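Local coordinates for serpin 2 (Anopheles gambiae, PDB 3PZF), which inhibits clip-domain serine proteases that activate phenoloxidases, and so acts as a negative regulator of melanization in mosquito hemolymph, at residues A[118-123]-A[136-141]. Sequence-based numbering, arbitrary orientation.
Sequences IEVINK and LEKVSY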
# COMPACT_ATOMS: atom_id res chain seq x y z
N ILE A 118 -10.63 -23.08 -16.77
CA ILE A 118 -10.20 -21.92 -17.54
C ILE A 118 -8.83 -22.12 -18.20
O ILE A 118 -7.88 -22.52 -17.53
CB ILE A 118 -10.19 -20.66 -16.64
CG1 ILE A 118 -11.63 -20.30 -16.23
CG2 ILE A 118 -9.50 -19.50 -17.34
CD1 ILE A 118 -11.74 -19.38 -15.04
N GLU A 119 -8.74 -21.85 -19.50
CA GLU A 119 -7.46 -21.89 -20.25
C GLU A 119 -6.80 -20.53 -20.26
O GLU A 119 -7.26 -19.63 -20.94
CB GLU A 119 -7.67 -22.32 -21.72
N VAL A 120 -5.69 -20.40 -19.53
CA VAL A 120 -4.94 -19.16 -19.50
C VAL A 120 -4.17 -18.95 -20.82
O VAL A 120 -3.48 -19.86 -21.29
CB VAL A 120 -3.96 -19.15 -18.28
CG1 VAL A 120 -3.09 -17.91 -18.31
CG2 VAL A 120 -4.73 -19.18 -16.94
N ILE A 121 -4.32 -17.76 -21.42
CA ILE A 121 -3.64 -17.40 -22.68
C ILE A 121 -2.16 -17.19 -22.39
O ILE A 121 -1.78 -16.46 -21.46
CB ILE A 121 -4.20 -16.10 -23.35
CG1 ILE A 121 -5.68 -16.23 -23.75
CG2 ILE A 121 -3.39 -15.74 -24.60
CD1 ILE A 121 -5.93 -17.21 -24.82
N ASN A 122 -1.31 -17.80 -23.20
CA ASN A 122 0.11 -17.81 -22.91
C ASN A 122 0.71 -16.42 -23.02
O ASN A 122 1.51 -16.01 -22.19
CB ASN A 122 0.86 -18.76 -23.84
CG ASN A 122 2.32 -18.88 -23.46
OD1 ASN A 122 2.67 -19.48 -22.44
ND2 ASN A 122 3.19 -18.28 -24.26
N LYS A 123 0.35 -15.70 -24.07
CA LYS A 123 0.87 -14.36 -24.23
C LYS A 123 0.51 -13.53 -22.98
O LYS A 123 1.29 -12.69 -22.54
CB LYS A 123 0.36 -13.75 -25.53
CG LYS A 123 0.92 -14.52 -26.74
CD LYS A 123 0.60 -13.86 -28.06
CE LYS A 123 1.12 -14.78 -29.20
NZ LYS A 123 0.58 -14.39 -30.51
N LEU A 136 -0.01 -16.35 -12.89
CA LEU A 136 -1.30 -17.03 -12.85
C LEU A 136 -1.06 -18.50 -12.56
O LEU A 136 -0.17 -19.13 -13.14
CB LEU A 136 -2.03 -16.89 -14.19
CG LEU A 136 -2.23 -15.42 -14.61
CD1 LEU A 136 -1.12 -14.95 -15.57
CD2 LEU A 136 -3.59 -15.23 -15.25
N GLU A 137 -1.90 -19.04 -11.69
CA GLU A 137 -1.81 -20.45 -11.27
C GLU A 137 -3.19 -21.09 -11.32
O GLU A 137 -4.18 -20.45 -11.00
CB GLU A 137 -1.29 -20.45 -9.84
CG GLU A 137 -0.93 -21.80 -9.27
CD GLU A 137 -0.28 -21.65 -7.91
OE1 GLU A 137 -0.54 -22.49 -7.03
OE2 GLU A 137 0.48 -20.67 -7.72
N LYS A 138 -3.25 -22.37 -11.69
CA LYS A 138 -4.52 -23.11 -11.75
C LYS A 138 -4.82 -23.76 -10.41
O LYS A 138 -3.94 -24.33 -9.77
CB LYS A 138 -4.47 -24.20 -12.83
CG LYS A 138 -3.95 -23.74 -14.19
CD LYS A 138 -4.74 -22.55 -14.75
CE LYS A 138 -6.21 -22.89 -14.98
NZ LYS A 138 -6.40 -24.02 -15.92
N VAL A 139 -6.06 -23.64 -9.97
CA VAL A 139 -6.53 -24.31 -8.77
C VAL A 139 -7.89 -24.88 -9.05
O VAL A 139 -8.46 -24.63 -10.11
CB VAL A 139 -6.66 -23.32 -7.60
CG1 VAL A 139 -5.30 -22.69 -7.28
CG2 VAL A 139 -7.68 -22.24 -7.93
N SER A 140 -8.42 -25.65 -8.11
CA SER A 140 -9.75 -26.21 -8.25
C SER A 140 -10.65 -25.69 -7.14
O SER A 140 -10.54 -26.11 -5.99
CB SER A 140 -9.70 -27.73 -8.17
OG SER A 140 -11.01 -28.26 -8.28
N TYR A 141 -11.55 -24.77 -7.49
CA TYR A 141 -12.42 -24.17 -6.47
C TYR A 141 -13.47 -25.18 -5.95
O TYR A 141 -14.12 -24.94 -4.92
CB TYR A 141 -13.07 -22.89 -7.00
CG TYR A 141 -12.10 -21.73 -7.10
CD1 TYR A 141 -11.79 -20.97 -5.97
CD2 TYR A 141 -11.47 -21.40 -8.30
CE1 TYR A 141 -10.90 -19.91 -6.04
CE2 TYR A 141 -10.55 -20.33 -8.37
CZ TYR A 141 -10.27 -19.60 -7.22
OH TYR A 141 -9.39 -18.52 -7.22
O HOH W 1 -4.85 -23.08 -18.46
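The flat group that carries the bond is the peptide carbonyl of Ile118: the ammonium of Lys138 meets it at the oxygen end, with NZ 2.7 Å from O and a C=O...N angle of 161°, nearly collinear with the carbonyl. The two segments belong to a beta-alpha-beta unit of the serpin fold, in which strand 105-115 runs parallel to strand 134-139 and helix 122-132 connects them; 118-121 is the loop leading into that helix, whose first residues are Asn122 and Lys123, with Ile121 at the N-cap position. Lys138 gets from strand 134-139 to this loop by coiling, with chi2, chi3 and chi4 all near -60°, which shortens its reach. This bent chain places CD 4.0 Å from CG2 of Val120, the two side chains running past each other in opposite directions. The other methyl of Val120, CG1, is set anti to the backbone N (chi1 175°) and lies 4.1 Å from CD2 of Leu136, whose side chain also touches Tyr124, Gln125 and Ala128 of the helix. Lys138 NZ also donates to Asp116 O, just before the loop segment. A water makes a second polar link between the segments, accepting from Lys138 NZ at 3.1 Å and from Val120 N at 3.0 Å.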